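Local coordinates for macrophage migration inhibitory factor (Plasmodium berghei, PDB 2WKB), which is a parasite homologue of macrophage migration inhibitory factor, a small alpha/beta protein of the MIF family that assembles as a trimer, at residues Q17-E22 and N86-K91; K79-L84 and V95-R100. One frame throughout, in Å; residues are numbered along the deposited sequence.

Contact 1 of 2, residues Q17-E22 and N86-K91; sequences QNTLSE and NHLSVK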
loop_
_atom_site.group_PDB
_atom_site.type_symbol
_atom_site.label_atom_id
_atom_site.label_comp_id
_atom_site.label_asym_id
_atom_site.label_seq_id
_atom_site.Cartn_x
_atom_site.Cartn_y
_atom_site.Cartn_z
ATOM N N GLN E 17 -0.634 18.732 3.160
ATOM C CA GLN E 17 -1.805 18.896 4.059
ATOM C C GLN E 17 -2.904 19.634 3.365
ATOM O O GLN E 17 -4.022 19.214 3.409
ATOM C CB GLN E 17 -1.423 19.541 5.417
ATOM C CG GLN E 17 -0.482 18.646 6.212
ATOM C CD GLN E 17 -1.140 17.247 6.517
ATOM O OE1 GLN E 17 -0.612 16.181 6.113
ATOM N NE2 GLN E 17 -2.268 17.267 7.163
ATOM N N ASN E 18 -2.577 20.778 2.743
ATOM C CA ASN E 18 -3.584 21.580 2.045
ATOM C C ASN E 18 -4.253 20.856 0.906
ATOM O O ASN E 18 -5.489 20.954 0.735
ATOM C CB ASN E 18 -2.927 22.859 1.484
ATOM C CG ASN E 18 -2.538 23.845 2.586
ATOM O OD1 ASN E 18 -3.014 23.753 3.723
ATOM N ND2 ASN E 18 -1.650 24.799 2.241
ATOM N N THR E 19 -3.449 20.089 0.173
ATOM C CA THR E 19 -3.959 19.321 -0.954
ATOM C C THR E 19 -4.905 18.197 -0.460
ATOM O O THR E 19 -6.008 18.056 -0.988
ATOM C CB THR E 19 -2.790 18.693 -1.775
ATOM O OG1 THR E 19 -2.021 19.762 -2.322
ATOM C CG2 THR E 19 -3.346 17.899 -2.959
ATOM N N LEU E 20 -4.498 17.471 0.563
ATOM C CA LEU E 20 -5.339 16.375 1.114
ATOM C C LEU E 20 -6.620 16.991 1.683
ATOM O O LEU E 20 -7.702 16.413 1.550
ATOM C CB LEU E 20 -4.594 15.561 2.185
ATOM C CG LEU E 20 -3.339 14.783 1.639
ATOM C CD1 LEU E 20 -2.486 14.198 2.803
ATOM C CD2 LEU E 20 -3.828 13.655 0.610
ATOM N N SER E 21 -6.535 18.157 2.336
ATOM C CA SER E 21 -7.743 18.731 2.930
ATOM C C SER E 21 -8.743 19.118 1.848
ATOM O O SER E 21 -9.950 18.919 1.996
ATOM C CB SER E 21 -7.302 19.972 3.829
ATOM O OG SER E 21 -8.488 20.669 4.151
ATOM N N GLU E 22 -8.246 19.588 0.707
ATOM C CA GLU E 22 -9.070 19.967 -0.410
ATOM C C GLU E 22 -9.740 18.740 -1.059
ATOM O O GLU E 22 -10.930 18.792 -1.420
ATOM C CB GLU E 22 -8.270 20.746 -1.462
ATOM C CG GLU E 22 -7.912 22.185 -0.963
ATOM C CD GLU E 22 -7.382 23.100 -2.091
ATOM O OE1 GLU E 22 -7.689 22.834 -3.284
ATOM O OE2 GLU E 22 -6.653 24.080 -1.752
ATOM N N ASN E 86 -3.879 21.557 -10.497
ATOM C CA ASN E 86 -3.663 22.868 -9.875
ATOM C C ASN E 86 -2.481 22.860 -8.904
ATOM O O ASN E 86 -1.464 23.565 -9.135
ATOM C CB ASN E 86 -4.985 23.432 -9.253
ATOM C CG ASN E 86 -4.786 24.801 -8.531
ATOM O OD1 ASN E 86 -3.980 25.626 -8.973
ATOM N ND2 ASN E 86 -5.525 25.027 -7.422
ATOM N N HIS E 87 -2.545 22.058 -7.850
ATOM C CA HIS E 87 -1.530 22.095 -6.803
ATOM C C HIS E 87 -0.170 21.464 -7.167
ATOM O O HIS E 87 0.891 21.902 -6.671
ATOM C CB HIS E 87 -2.058 21.453 -5.504
ATOM C CG HIS E 87 -3.104 22.270 -4.811
ATOM N ND1 HIS E 87 -2.809 23.447 -4.153
ATOM C CD2 HIS E 87 -4.447 22.106 -4.709
ATOM C CE1 HIS E 87 -3.929 23.970 -3.672
ATOM N NE2 HIS E 87 -4.936 23.173 -3.990
ATOM N N LEU E 88 -0.188 20.405 -7.985
ATOM C CA LEU E 88 1.039 19.636 -8.235
ATOM C C LEU E 88 1.602 19.806 -9.608
ATOM O O LEU E 88 2.659 19.219 -9.915
ATOM C CB LEU E 88 0.833 18.153 -7.978
ATOM C CG LEU E 88 0.915 17.685 -6.504
ATOM C CD1 LEU E 88 0.023 18.424 -5.533
ATOM C CD2 LEU E 88 0.552 16.216 -6.510
ATOM N N SER E 89 0.891 20.586 -10.408
ATOM C CA SER E 89 1.100 20.804 -11.844
ATOM C C SER E 89 1.318 19.526 -12.618
ATOM O O SER E 89 2.114 19.505 -13.555
ATOM C CB SER E 89 2.264 21.764 -12.124
ATOM O OG SER E 89 2.346 22.761 -11.122
ATOM N N VAL E 90 0.685 18.426 -12.195
ATOM C CA VAL E 90 0.780 17.189 -12.976
ATOM C C VAL E 90 -0.148 17.356 -14.218
ATOM O O VAL E 90 -1.188 18.033 -14.140
ATOM C CB VAL E 90 0.354 16.019 -12.088
ATOM C CG1 VAL E 90 -1.074 16.250 -11.613
ATOM C CG2 VAL E 90 0.462 14.655 -12.809
ATOM N N LYS E 91 0.249 16.779 -15.349
ATOM C CA LYS E 91 -0.612 16.659 -16.534
ATOM C C LYS E 91 -1.821 15.752 -16.197
ATOM O O LYS E 91 -1.623 14.652 -15.646
ATOM C CB LYS E 91 0.135 15.919 -17.636
ATOM C CG LYS E 91 1.269 16.687 -18.310
ATOM C CD LYS E 91 2.044 15.697 -19.191
ATOM C CE LYS E 91 3.494 16.153 -19.404
ATOM N NZ LYS E 91 3.550 17.343 -20.251
HETATM O O HOH W 1 -7.690 23.364 -6.739
#
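His87 reaches from the last turn of helix 73-88 to the carboxylate of Glu22 on helix 13-31, and its NE2 donates a hydrogen bond to Glu22 OE1 at 2.9 Å with an N-H...O angle of 157°. The two flat groups are steeply turned against each other, their planes 71° apart. OE1 lies at the edge of the imidazole, nearly in the ring plane, yet the ring nitrogen meets that oxygen from above the carboxylate plane. Glu22 OE2 is almost as close to His87 NE2, at 3.0 Å. Glu22 gets there with CG beside its own backbone N (chi1 -72°) and the rest of the chain extended, which brings the carboxylate to the NE2 end of the His87 ring. One turn earlier, Thr19 runs past His87 in the opposite sense, its OG1 3.6 Å from His87 CB and 3.7 Å from His87 CG; the hydroxyl's hydrogen bond is to Lys15 O, within its own helix. Thr19 OG1 also touches Leu88 CD1 at 4.0 Å, on the buried side of the junction. Over one face of the imidazole sits Asn86 ND2, near the rim, and this amide also donates to a water at 2.8 Å from ND2 that makes a weak bond to Glu22 OE1. Lys15 from helix 13-31 further bonds to the carbonyl of His87. Two helices packed on one sheet are thus joined by a polar bridge at their more exposed side, where the carboxylate would be expected to stabilise a protonated imidazole.

Contact 2 of 2, residues K79-L84 and V95-R100; sequences KITKIL and VYIEFR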
loop_
_atom_site.group_PDB
_atom_site.type_symbol
_atom_site.label_atom_id
_atom_site.label_comp_id
_atom_site.label_asym_id
_atom_site.label_seq_id
_atom_site.Cartn_x
_atom_site.Cartn_y
_atom_site.Cartn_z
ATOM N N LYS E 79 -13.095 16.135 -10.177
ATOM C CA LYS E 79 -12.674 17.157 -9.209
ATOM C C LYS E 79 -11.269 16.932 -8.671
ATOM O O LYS E 79 -10.455 17.898 -8.493
ATOM C CB LYS E 79 -13.614 17.259 -8.028
ATOM C CG LYS E 79 -13.120 18.350 -7.055
ATOM C CD LYS E 79 -13.324 19.811 -7.688
ATOM C CE LYS E 79 -13.091 20.997 -6.664
ATOM N NZ LYS E 79 -13.254 22.286 -7.432
ATOM N N ILE E 80 -10.961 15.687 -8.353
ATOM C CA ILE E 80 -9.603 15.365 -7.879
ATOM C C ILE E 80 -8.536 15.689 -8.954
ATOM O O ILE E 80 -7.428 16.202 -8.625
ATOM C CB ILE E 80 -9.555 13.879 -7.400
ATOM C CG1 ILE E 80 -10.392 13.754 -6.112
ATOM C CG2 ILE E 80 -8.050 13.386 -7.144
ATOM C CD1 ILE E 80 -10.598 12.259 -5.665
ATOM N N THR E 81 -8.834 15.344 -10.197
ATOM C CA THR E 81 -7.871 15.629 -11.290
ATOM C C THR E 81 -7.588 17.158 -11.293
ATOM O O THR E 81 -6.382 17.586 -11.402
ATOM C CB THR E 81 -8.393 15.156 -12.635
ATOM O OG1 THR E 81 -8.589 13.741 -12.579
ATOM C CG2 THR E 81 -7.404 15.446 -13.802
ATOM N N LYS E 82 -8.625 17.952 -11.196
ATOM C CA LYS E 82 -8.470 19.432 -11.163
ATOM C C LYS E 82 -7.664 19.963 -9.992
ATOM O O LYS E 82 -6.710 20.769 -10.180
ATOM C CB LYS E 82 -9.818 20.159 -11.188
ATOM C CG LYS E 82 -10.693 19.763 -12.308
ATOM C CD LYS E 82 -10.309 20.313 -13.643
ATOM C CE LYS E 82 -11.613 20.461 -14.484
ATOM N NZ LYS E 82 -11.958 19.239 -15.324
ATOM N N ILE E 83 -7.961 19.468 -8.792
ATOM C CA ILE E 83 -7.158 19.782 -7.631
ATOM C C ILE E 83 -5.663 19.407 -7.819
ATOM O O ILE E 83 -4.727 20.208 -7.510
ATOM C CB ILE E 83 -7.692 19.064 -6.364
ATOM C CG1 ILE E 83 -9.066 19.643 -5.963
ATOM C CG2 ILE E 83 -6.652 19.135 -5.196
ATOM C CD1 ILE E 83 -9.849 18.746 -4.916
ATOM N N LEU E 84 -5.379 18.217 -8.315
ATOM C CA LEU E 84 -3.949 17.868 -8.431
ATOM C C LEU E 84 -3.227 18.630 -9.576
ATOM O O LEU E 84 -2.039 18.992 -9.449
ATOM C CB LEU E 84 -3.795 16.368 -8.714
ATOM C CG LEU E 84 -4.346 15.499 -7.615
ATOM C CD1 LEU E 84 -4.302 14.040 -8.120
ATOM C CD2 LEU E 84 -3.513 15.635 -6.342
ATOM N N VAL E 95 -2.535 11.586 -14.390
ATOM C CA VAL E 95 -3.372 11.365 -13.188
ATOM C C VAL E 95 -4.210 10.129 -13.440
ATOM O O VAL E 95 -4.870 9.989 -14.510
ATOM C CB VAL E 95 -4.301 12.528 -12.900
ATOM C CG1 VAL E 95 -5.216 12.270 -11.658
ATOM C CG2 VAL E 95 -3.437 13.794 -12.657
ATOM N N TYR E 96 -4.200 9.217 -12.469
ATOM C CA TYR E 96 -5.009 7.993 -12.637
ATOM C C TYR E 96 -5.707 7.814 -11.294
ATOM O O TYR E 96 -5.060 7.894 -10.268
ATOM C CB TYR E 96 -4.085 6.817 -12.962
ATOM C CG TYR E 96 -4.739 5.437 -13.081
ATOM C CD1 TYR E 96 -5.544 5.108 -14.162
ATOM C CD2 TYR E 96 -4.464 4.437 -12.130
ATOM C CE1 TYR E 96 -6.116 3.801 -14.283
ATOM C CE2 TYR E 96 -5.004 3.143 -12.244
ATOM C CZ TYR E 96 -5.859 2.849 -13.308
ATOM O OH TYR E 96 -6.411 1.574 -13.389
ATOM N N ILE E 97 -7.030 7.621 -11.317
ATOM C CA ILE E 97 -7.803 7.570 -10.103
ATOM C C ILE E 97 -8.514 6.231 -10.069
ATOM O O ILE E 97 -9.194 5.879 -11.046
ATOM C CB ILE E 97 -8.761 8.685 -10.072
ATOM C CG1 ILE E 97 -7.918 10.004 -10.027
ATOM C CG2 ILE E 97 -9.688 8.586 -8.755
ATOM C CD1 ILE E 97 -8.760 11.094 -10.231
ATOM N N GLU E 98 -8.359 5.490 -8.980
ATOM C CA GLU E 98 -8.977 4.209 -8.836
ATOM C C GLU E 98 -9.837 4.147 -7.582
ATOM O O GLU E 98 -9.417 4.623 -6.512
ATOM C CB GLU E 98 -7.863 3.199 -8.779
ATOM C CG GLU E 98 -8.283 1.810 -8.613
ATOM C CD GLU E 98 -7.053 0.908 -8.522
ATOM O OE1 GLU E 98 -6.444 0.695 -9.581
ATOM O OE2 GLU E 98 -6.706 0.504 -7.397
ATOM N N PHE E 99 -11.046 3.555 -7.711
ATOM C CA PHE E 99 -12.018 3.444 -6.615
ATOM C C PHE E 99 -12.224 1.924 -6.336
ATOM O O PHE E 99 -12.542 1.157 -7.219
ATOM C CB PHE E 99 -13.399 4.034 -6.972
ATOM C CG PHE E 99 -13.430 5.508 -7.278
ATOM C CD1 PHE E 99 -13.698 6.401 -6.270
ATOM C CD2 PHE E 99 -13.198 5.988 -8.562
ATOM C CE1 PHE E 99 -13.760 7.814 -6.520
ATOM C CE2 PHE E 99 -13.249 7.407 -8.807
ATOM C CZ PHE E 99 -13.533 8.291 -7.762
ATOM N N ARG E 100 -12.005 1.481 -5.115
ATOM C CA ARG E 100 -12.252 0.061 -4.735
ATOM C C ARG E 100 -13.201 0.069 -3.570
ATOM O O ARG E 100 -12.986 0.830 -2.636
ATOM C CB ARG E 100 -10.992 -0.600 -4.263
ATOM C CG ARG E 100 -9.720 -0.193 -4.925
ATOM C CD ARG E 100 -8.530 -0.969 -4.301
ATOM N NE ARG E 100 -8.051 -0.379 -3.034
ATOM C CZ ARG E 100 -7.007 -0.831 -2.332
ATOM N NH1 ARG E 100 -6.308 -1.883 -2.768
ATOM N NH2 ARG E 100 -6.635 -0.224 -1.201
#
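Thr81 OG1 is hydrogen-bonded to Ala77 O one turn back in helix 73-88, and with its polar need met there it lies against two methyls of strand 95-100. Ile97 CD1 lies 3.5 Å, and Val95 CG1 3.8 Å, from Thr81 OG1. The hydroxyl is placed beside its own backbone N (chi1 -61°), within reach of Ala77 O. Ile80 and Leu84 add the purely apolar part: Ile80 CG2 meets Ile97 CD1 at 3.9 Å, and Leu84 CD1 approaches Val95 CG1 at 4.1 Å. All these pairs cross at a slant. Strand 58-63, helix 73-88 and strand 95-100 form a beta-alpha-beta unit with the two strands parallel, and here its helix packs on its second strand, the short axes 9.3 Å apart and running at 143° to each other. Val95 and Ile97 both face the helix, whereas Tyr96 between them points away. Leu84 and Ile97 also touch Val60 and Leu62, respectively, of the neighbouring strand 58-63, and Ile80 packs on Ile23 of helix 13-31. Along Ile97 to Arg100 the strand pairs antiparallel with a strand of the third subunit, which continues the sheet across the interface.

Helix 73-88 serves both contacts, which have centres about 11 Å apart: residues 79-84 lie against strand 95-100 in contact 2, while its C-terminal part meets helix 13-31 in contact 1. The segments alternate along the chain, and the loop leaving the helix ties them together, since Val90 CG1 packs 3.6 Å from Val95 CG2 and equally near Leu84 O. Between the helices, Thr19 CG2 is 4.1 Å from Leu84 CD2, and Glu22 O is 3.7 Å from Ile83 CD1. Contact 2 is wholly buried between helix and sheet; contact 1 is only partly so, and its His87-Glu22 bridge lies toward the outer side of the helical layer.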